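Local coordinates for coenzyme PQQ synthesis protein B (Methylobacterium extorquens, PDB 4Z7R), which may take part in moving pyrroloquinoline quinone or its precursor to the periplasm, as a zinc-binding member of the metallo-beta-lactamase superfamily, at residues S8-G13 / H265-N270; L53-P58 / V84-G89; A191-C196 / L213-T218. All coordinates share one frame; numbering follows the deposited sequence.

Contact 1 (S8-G13 / H265-N270). With ZN (zinc ion), chain D; ZN (zinc ion), chain C.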
loop_
_atom_site.group_PDB
_atom_site.type_symbol
_atom_site.label_atom_id
_atom_site.label_comp_id
_atom_site.label_asym_id
_atom_site.label_seq_id
_atom_site.Cartn_x
_atom_site.Cartn_y
_atom_site.Cartn_z
ATOM N N SER A 8 12.374 -3.485 -3.575
ATOM C CA SER A 8 13.413 -4.506 -3.583
ATOM C C SER A 8 13.279 -5.450 -2.398
ATOM O O SER A 8 14.065 -6.387 -2.250
ATOM C CB SER A 8 14.799 -3.858 -3.576
ATOM O OG SER A 8 14.906 -2.899 -2.533
ATOM N N ALA A 9 12.282 -5.206 -1.556
ATOM C CA ALA A 9 12.078 -6.038 -0.377
ATOM C C ALA A 9 11.049 -7.139 -0.614
ATOM O O ALA A 9 10.241 -7.065 -1.537
ATOM C CB ALA A 9 11.659 -5.184 0.807
ATOM N N ALA A 10 11.097 -8.161 0.233
ATOM C CA ALA A 10 10.068 -9.191 0.276
ATOM C C ALA A 10 8.814 -8.647 0.947
ATOM O O ALA A 10 8.771 -7.479 1.341
ATOM C CB ALA A 10 10.575 -10.422 1.009
ATOM N N GLY A 11 7.785 -9.484 1.041
ATOM C CA GLY A 11 6.581 -9.133 1.773
ATOM C C GLY A 11 6.924 -8.517 3.118
ATOM O O GLY A 11 7.802 -9.010 3.823
ATOM N N GLY A 12 6.254 -7.420 3.452
ATOM C CA GLY A 12 6.487 -6.724 4.706
ATOM C C GLY A 12 7.350 -5.488 4.533
ATOM O O GLY A 12 7.258 -4.534 5.309
ATOM N N GLY A 13 8.193 -5.504 3.507
ATOM C CA GLY A 13 9.120 -4.415 3.268
ATOM C C GLY A 13 10.184 -4.299 4.340
ATOM O O GLY A 13 10.330 -5.176 5.195
ATOM N N HIS A 265 13.508 -8.930 -3.852
ATOM C CA HIS A 265 12.588 -9.620 -2.949
ATOM C C HIS A 265 13.304 -10.081 -1.683
ATOM O O HIS A 265 13.142 -11.218 -1.246
ATOM C CB HIS A 265 11.938 -10.817 -3.659
ATOM C CG HIS A 265 10.730 -11.356 -2.960
ATOM N ND1 HIS A 265 10.811 -12.273 -1.933
ATOM C CD2 HIS A 265 9.411 -11.118 -3.150
ATOM C CE1 HIS A 265 9.594 -12.571 -1.516
ATOM N NE2 HIS A 265 8.726 -11.883 -2.238
ATOM N N ILE A 266 14.112 -9.195 -1.112
ATOM C CA ILE A 266 14.901 -9.509 0.073
ATOM C C ILE A 266 14.123 -9.265 1.367
ATOM O O ILE A 266 13.630 -8.163 1.599
ATOM C CB ILE A 266 16.199 -8.687 0.086
ATOM C CG1 ILE A 266 16.954 -8.899 -1.231
ATOM C CG2 ILE A 266 17.063 -9.076 1.270
ATOM C CD1 ILE A 266 17.946 -7.811 -1.556
ATOM N N ASN A 267 14.018 -10.287 2.213
ATOM C CA ASN A 267 13.248 -10.147 3.449
ATOM C C ASN A 267 13.970 -9.273 4.461
ATOM O O ASN A 267 15.196 -9.183 4.452
ATOM C CB ASN A 267 12.946 -11.509 4.073
ATOM C CG ASN A 267 11.779 -11.453 5.044
ATOM O OD1 ASN A 267 10.711 -10.949 4.709
ATOM N ND2 ASN A 267 11.985 -11.954 6.260
ATOM N N ASN A 268 13.202 -8.641 5.342
ATOM C CA ASN A 268 13.764 -7.740 6.341
ATOM C C ASN A 268 14.771 -8.426 7.260
ATOM O O ASN A 268 15.568 -7.764 7.914
ATOM C CB ASN A 268 12.646 -7.114 7.181
ATOM C CG ASN A 268 11.944 -8.123 8.070
ATOM O OD1 ASN A 268 12.391 -8.400 9.187
ATOM N ND2 ASN A 268 10.840 -8.677 7.583
ATOM N N THR A 269 14.727 -9.754 7.310
ATOM C CA THR A 269 15.612 -10.529 8.174
ATOM C C THR A 269 16.938 -10.916 7.514
ATOM O O THR A 269 17.754 -11.614 8.113
ATOM C CB THR A 269 14.918 -11.818 8.641
ATOM O OG1 THR A 269 14.447 -12.538 7.495
ATOM C CG2 THR A 269 13.731 -11.489 9.533
ATOM N N ASN A 270 17.162 -10.458 6.289
ATOM C CA ASN A 270 18.361 -10.852 5.554
ATOM C C ASN A 270 19.511 -9.878 5.800
ATOM O O ASN A 270 19.404 -8.696 5.481
ATOM C CB ASN A 270 18.054 -10.951 4.058
ATOM C CG ASN A 270 19.147 -11.663 3.276
ATOM O OD1 ASN A 270 20.328 -11.580 3.613
ATOM N ND2 ASN A 270 18.753 -12.371 2.224
HETATM ZN ZN ZN D . 6.674 -11.890 -1.752
HETATM ZN ZN ZN C . 12.687 -7.178 10.853
HETATM O O HOH W 1 10.328 -7.860 4.729
HETATM O O HOH W 2 6.873 -12.350 0.459
HETATM O O HOH W 3 5.916 -12.855 -3.371
#
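Ala10 lies over a zinc-binding histidine: its CB sits 3.3 Å above the plane of the His265 imidazole, displaced toward the rim at ND1 and CE1, in a CH-pi contact. Chi1 of His265 (-164°) sets CG anti to the backbone N, and NE2 of the ring binds one zinc ion at 2.1 Å. Asp92 and two waters complete the observed ligands of that ion. One of these waters also accepts a hydrogen bond from Gly11 N, tying the glycine loop to the metal's water shell, while ND1 of His265, at the other side of the ring, is hydrogen-bonded to Thr218. Three residues on, Asn268 OD1 binds a second zinc ion at 2.1 Å, together with Cys19, Cys21 and Cys24.

Between the two loops runs a single beta bridge of Ala9 with Ile266. Ile266 N donates nearly straight to Ser8 O (3.0 Å), whereas Ala10 N reaches Ile266 O at 2.9 Å from above the carbonyl plane. The type II turn from Ala10 to Gly13 then brings Gly11 O and Gly13 O around one water, which accepts from both N and ND2 of Asn268. That water thus links the turn to the amide whose oxygen holds the second zinc. Asn267, facing CB of Ala10 with its OD1 (3.7 Å), is held by ND2 donating in the amide plane to Thr269 OG1. Arg61 of the second subunit is hydrogen-bonded to Gly12 O, and Met225 of helix 224-228 packs against Asn267. The contact thereby brings together the loop that leads from strand 2-5 to helix 22-29 and the one that leads from strand 260-264 to helix 278-285, strands of two different sheets.

Contact 2 (L53-P58 / V84-G89)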
loop_
_atom_site.group_PDB
_atom_site.type_symbol
_atom_site.label_atom_id
_atom_site.label_comp_id
_atom_site.label_asym_id
_atom_site.label_seq_id
_atom_site.Cartn_x
_atom_site.Cartn_y
_atom_site.Cartn_z
ATOM N N LEU A 53 4.404 -2.660 -15.712
ATOM C CA LEU A 53 4.599 -2.894 -14.290
ATOM C C LEU A 53 4.598 -4.385 -13.993
ATOM O O LEU A 53 3.652 -5.091 -14.328
ATOM C CB LEU A 53 3.508 -2.195 -13.475
ATOM C CG LEU A 53 3.740 -2.103 -11.969
ATOM C CD1 LEU A 53 4.761 -1.036 -11.660
ATOM C CD2 LEU A 53 2.431 -1.813 -11.251
ATOM N N LEU A 54 5.665 -4.864 -13.364
ATOM C CA LEU A 54 5.717 -6.257 -12.948
ATOM C C LEU A 54 5.409 -6.354 -11.460
ATOM O O LEU A 54 6.206 -5.929 -10.623
ATOM C CB LEU A 54 7.074 -6.879 -13.280
ATOM C CG LEU A 54 7.211 -7.184 -14.779
ATOM C CD1 LEU A 54 7.973 -6.081 -15.500
ATOM C CD2 LEU A 54 7.849 -8.539 -15.024
ATOM N N ASN A 55 4.227 -6.895 -11.165
ATOM C CA ASN A 55 3.656 -6.993 -9.820
ATOM C C ASN A 55 3.226 -5.625 -9.290
ATOM O O ASN A 55 3.787 -4.586 -9.656
ATOM C CB ASN A 55 4.621 -7.713 -8.866
ATOM C CG ASN A 55 4.840 -9.166 -9.246
ATOM O OD1 ASN A 55 3.890 -9.891 -9.547
ATOM N ND2 ASN A 55 6.095 -9.599 -9.233
ATOM N N ALA A 56 2.236 -5.641 -8.405
ATOM C CA ALA A 56 1.648 -4.416 -7.873
ATOM C C ALA A 56 1.598 -4.495 -6.349
ATOM O O ALA A 56 0.697 -5.107 -5.777
ATOM C CB ALA A 56 0.264 -4.156 -8.441
ATOM N N SER A 57 2.585 -3.883 -5.702
ATOM C CA SER A 57 2.802 -4.046 -4.267
ATOM C C SER A 57 1.926 -3.112 -3.427
ATOM O O SER A 57 1.402 -2.127 -3.939
ATOM C CB SER A 57 4.283 -3.816 -3.946
ATOM O OG SER A 57 4.504 -2.497 -3.484
ATOM N N PRO A 58 1.762 -3.423 -2.126
ATOM C CA PRO A 58 1.001 -2.538 -1.236
ATOM C C PRO A 58 1.578 -1.121 -1.161
ATOM O O PRO A 58 0.878 -0.200 -0.741
ATOM C CB PRO A 58 1.103 -3.238 0.125
ATOM C CG PRO A 58 1.327 -4.675 -0.210
ATOM C CD PRO A 58 2.191 -4.653 -1.433
ATOM N N VAL A 84 0.120 -4.213 -16.516
ATOM C CA VAL A 84 0.611 -4.823 -15.289
ATOM C C VAL A 84 0.650 -6.333 -15.464
ATOM O O VAL A 84 -0.295 -6.933 -15.980
ATOM C CB VAL A 84 -0.265 -4.459 -14.071
ATOM C CG1 VAL A 84 0.274 -5.121 -12.802
ATOM C CG2 VAL A 84 -0.329 -2.953 -13.900
ATOM N N LEU A 85 1.767 -6.935 -15.071
ATOM C CA LEU A 85 1.919 -8.382 -15.103
ATOM C C LEU A 85 2.166 -8.913 -13.691
ATOM O O LEU A 85 3.001 -8.385 -12.962
ATOM C CB LEU A 85 3.061 -8.784 -16.042
ATOM C CG LEU A 85 3.605 -10.208 -15.919
ATOM C CD1 LEU A 85 2.570 -11.224 -16.377
ATOM C CD2 LEU A 85 4.894 -10.355 -16.719
ATOM N N LEU A 86 1.430 -9.953 -13.314
ATOM C CA LEU A 86 1.625 -10.613 -12.023
ATOM C C LEU A 86 2.423 -11.903 -12.166
ATOM O O LEU A 86 2.117 -12.731 -13.024
ATOM C CB LEU A 86 0.280 -10.914 -11.364
ATOM C CG LEU A 86 -0.715 -9.758 -11.283
ATOM C CD1 LEU A 86 -2.062 -10.247 -10.763
ATOM C CD2 LEU A 86 -0.163 -8.652 -10.408
ATOM N N THR A 87 3.450 -12.068 -11.336
ATOM C CA THR A 87 4.259 -13.283 -11.369
ATOM C C THR A 87 3.735 -14.346 -10.397
ATOM O O THR A 87 4.029 -15.532 -10.549
ATOM C CB THR A 87 5.740 -12.984 -11.045
ATOM O OG1 THR A 87 5.852 -12.428 -9.728
ATOM C CG2 THR A 87 6.316 -12.008 -12.057
ATOM N N ASN A 88 2.971 -13.916 -9.397
ATOM C CA ASN A 88 2.280 -14.845 -8.505
ATOM C C ASN A 88 1.139 -14.143 -7.768
ATOM O O ASN A 88 0.897 -12.955 -7.985
ATOM C CB ASN A 88 3.265 -15.509 -7.526
ATOM C CG ASN A 88 3.539 -14.677 -6.279
ATOM O OD1 ASN A 88 3.360 -13.460 -6.257
ATOM N ND2 ASN A 88 4.005 -15.348 -5.231
ATOM N N GLY A 89 0.440 -14.876 -6.908
ATOM C CA GLY A 89 -0.739 -14.354 -6.241
ATOM C C GLY A 89 -0.535 -13.874 -4.812
ATOM O O GLY A 89 -1.507 -13.654 -4.091
#
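Parallel pairing of Leu53 with Val84 and Leu54 with Leu85 joins the two strands of a beta-alpha-beta unit, strand 51-54, helix 60-66 and strand 81-85, in one sheet of the metallo-beta-lactamase fold. Leu85 N donates to Leu53 O, and Leu85 O in turn accepts from Asn55 N. Leu53 and Val84 lie side by side on one face, CB against CG2 at 3.9 Å. On the other, Leu54 and Leu85 meet through their CD2 methyls, also 3.9 Å apart.

After Asn55 and Leu86 the backbones diverge, and the side chain of Asn55 reaches across to Thr87. Segment 84-89 continues toward helix 91-94, leading into the region that in relatives typically carries the HxHxDH metal motif; here Asn88 OD1 is hydrogen-bonded to His93, and Asp92 is a zinc ligand.

Asn55 and Thr87 cross at about a right angle, joined by two hydrogen bonds. OD1 of Asn55 accepts from Thr87 N at 2.9 Å, with an almost straight N-H (172°). ND2 donates to Thr87 OG1, also at 2.9 Å, and this hydroxyl oxygen lies within 6° of the Asn55 amide plane; chi1 of Thr87 (61°) puts OG1 between its own backbone N and carbonyl carbon.

Contact 3 (A191-C196 / L213-T218)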
loop_
_atom_site.group_PDB
_atom_site.type_symbol
_atom_site.label_atom_id
_atom_site.label_comp_id
_atom_site.label_asym_id
_atom_site.label_seq_id
_atom_site.Cartn_x
_atom_site.Cartn_y
_atom_site.Cartn_z
ATOM N N ALA A 191 15.912 -11.482 -17.189
ATOM C CA ALA A 191 15.180 -12.510 -16.466
ATOM C C ALA A 191 14.779 -11.990 -15.090
ATOM O O ALA A 191 15.624 -11.584 -14.294
ATOM C CB ALA A 191 16.015 -13.781 -16.341
ATOM N N TYR A 192 13.476 -11.986 -14.834
ATOM C CA TYR A 192 12.922 -11.524 -13.566
ATOM C C TYR A 192 12.161 -12.647 -12.880
ATOM O O TYR A 192 11.094 -13.059 -13.336
ATOM C CB TYR A 192 12.018 -10.312 -13.795
ATOM C CG TYR A 192 11.261 -9.825 -12.578
ATOM C CD1 TYR A 192 11.914 -9.233 -11.507
ATOM C CD2 TYR A 192 9.878 -9.945 -12.517
ATOM C CE1 TYR A 192 11.206 -8.781 -10.399
ATOM C CE2 TYR A 192 9.165 -9.497 -11.425
ATOM C CZ TYR A 192 9.831 -8.918 -10.369
ATOM O OH TYR A 192 9.108 -8.478 -9.285
ATOM N N ILE A 193 12.731 -13.153 -11.791
ATOM C CA ILE A 193 12.166 -14.282 -11.059
ATOM C C ILE A 193 12.224 -13.979 -9.561
ATOM O O ILE A 193 13.102 -14.476 -8.855
ATOM C CB ILE A 193 12.919 -15.600 -11.364
ATOM C CG1 ILE A 193 13.123 -15.775 -12.874
ATOM C CG2 ILE A 193 12.177 -16.797 -10.784
ATOM C CD1 ILE A 193 14.146 -16.826 -13.232
ATOM N N PRO A 194 11.293 -13.144 -9.071
ATOM C CA PRO A 194 11.326 -12.690 -7.674
ATOM C C PRO A 194 11.025 -13.789 -6.653
ATOM O O PRO A 194 11.393 -13.647 -5.488
ATOM C CB PRO A 194 10.236 -11.616 -7.634
ATOM C CG PRO A 194 9.292 -12.002 -8.726
ATOM C CD PRO A 194 10.152 -12.579 -9.812
ATOM N N GLY A 195 10.367 -14.861 -7.080
ATOM C CA GLY A 195 10.058 -15.964 -6.187
ATOM C C GLY A 195 10.411 -17.307 -6.800
ATOM O O GLY A 195 9.954 -17.636 -7.890
ATOM N N CYS A 196 11.224 -18.088 -6.097
ATOM C CA CYS A 196 11.685 -19.366 -6.628
ATOM C C CYS A 196 12.103 -20.301 -5.499
ATOM O O CYS A 196 12.993 -19.975 -4.716
ATOM C CB CYS A 196 12.847 -19.149 -7.602
ATOM S SG CYS A 196 13.488 -20.662 -8.369
ATOM N N LEU A 213 19.863 -10.766 -14.575
ATOM C CA LEU A 213 18.971 -11.621 -13.808
ATOM C C LEU A 213 18.582 -10.936 -12.504
ATOM O O LEU A 213 19.440 -10.562 -11.710
ATOM C CB LEU A 213 19.621 -12.977 -13.508
ATOM C CG LEU A 213 18.845 -13.831 -12.500
ATOM C CD1 LEU A 213 17.496 -14.271 -13.062
ATOM C CD2 LEU A 213 19.669 -15.036 -12.058
ATOM N N LEU A 214 17.284 -10.757 -12.300
ATOM C CA LEU A 214 16.779 -10.267 -11.027
ATOM C C LEU A 214 16.098 -11.438 -10.339
ATOM O O LEU A 214 15.093 -11.957 -10.830
ATOM C CB LEU A 214 15.823 -9.088 -11.221
ATOM C CG LEU A 214 16.439 -7.687 -11.345
ATOM C CD1 LEU A 214 17.501 -7.599 -12.442
ATOM C CD2 LEU A 214 15.346 -6.656 -11.576
ATOM N N PHE A 215 16.658 -11.863 -9.211
ATOM C CA PHE A 215 16.309 -13.159 -8.637
ATOM C C PHE A 215 15.985 -13.121 -7.142
ATOM O O PHE A 215 16.531 -12.308 -6.394
ATOM C CB PHE A 215 17.448 -14.151 -8.892
ATOM C CG PHE A 215 17.104 -15.573 -8.559
ATOM C CD1 PHE A 215 16.389 -16.356 -9.454
ATOM C CD2 PHE A 215 17.504 -16.134 -7.357
ATOM C CE1 PHE A 215 16.071 -17.668 -9.151
ATOM C CE2 PHE A 215 17.191 -17.448 -7.049
ATOM C CZ PHE A 215 16.474 -18.215 -7.948
ATOM N N ASP A 216 15.076 -14.010 -6.747
ATOM C CA ASP A 216 14.708 -14.279 -5.354
ATOM C C ASP A 216 15.916 -14.209 -4.424
ATOM O O ASP A 216 16.810 -15.050 -4.493
ATOM C CB ASP A 216 14.041 -15.660 -5.276
ATOM C CG ASP A 216 13.377 -15.940 -3.933
ATOM O OD1 ASP A 216 13.802 -15.396 -2.891
ATOM O OD2 ASP A 216 12.410 -16.731 -3.931
ATOM N N GLY A 217 15.920 -13.208 -3.551
ATOM C CA GLY A 217 16.954 -13.064 -2.540
ATOM C C GLY A 217 16.369 -12.983 -1.141
ATOM O O GLY A 217 16.919 -12.313 -0.267
ATOM N N THR A 218 15.244 -13.660 -0.937
ATOM C CA THR A 218 14.489 -13.563 0.308
ATOM C C THR A 218 15.321 -13.893 1.548
ATOM O O THR A 218 15.322 -13.134 2.519
ATOM C CB THR A 218 13.258 -14.488 0.278
ATOM O OG1 THR A 218 12.494 -14.225 -0.904
ATOM C CG2 THR A 218 12.385 -14.258 1.507
#
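At Ala191 the carbonyl oxygen accepts from Leu214 N (2.7 Å), while CB touches CD1 of Leu213 at 3.6 Å. Tyr192 points to the opposite face of the sheet, where CB of Leu214 lies at the edge of its ring, in plane, by CD1. One face of the ring is taken by CD of Pro194, 3.6 Å above its centre. Ile193 is gripped at both backbone ends, its N donating to Leu214 O and its O accepting from Asp216 N. Its CB lies 4.0 Å from CD1 of Phe215, and its CD1 comes near CD1 of Leu213, so Ala191, Ile193, Leu213 and Phe215 form one apolar face. Pro194 ends the regular pairing; its carbonyl oxygen, 3.3 Å from CB of Asp216, is buried with no hydrogen-bonding partner in the model. Gly195 then passes its CA close to OD2 of Asp216.

Cys196 N donates to that same oxygen at 2.8 Å, meeting the anti lone pair of OD2. OD2 also bonds His240, whereas OD1 accepts from both OG1 and N of Thr218, the latter closing an Asx turn. Four hydrogen bonds from three residues thus meet one buried carboxylate. CB of Cys196 rests against CZ of Phe215 (3.8 Å), and its SG makes an oblique sulfur-aromatic contact with the ring.

This is the pairing of a beta-alpha-beta unit whose connection contains helix 201-207. Leu203 and Ile207 of that helix pack on Ile193, and Trp288 of strand 288-290 covers Leu213 and Phe215 on the same face. On the other face Leu214 meets Val262 and Val264 of strand 260-264, the next strand of the sheet.

How the contacts relate
Contacts 2 and 3 are parallel pairings of the same kind, one in each sheet of the sandwich, with centres 13 Å apart. They meet where Tyr192 OH comes 3.2 Å from Asn55 ND2, a probable hydrogen bond, and where CD2 of Leu54 packs on CD2 of Tyr192 at 3.5 Å. Contact 1 lies about 12 Å from contact 3, centre to centre, and touches it directly: Thr218 OG1 is 2.8 Å from ND1 of the zinc ligand His265. Thr218 is therefore a second-shell residue, itself held by Asp216. Contacts 1 and 2 do not touch, their nearest atoms being about 7 Å apart, yet Asp92 follows segment 84-89 and shares the zinc ion with His265.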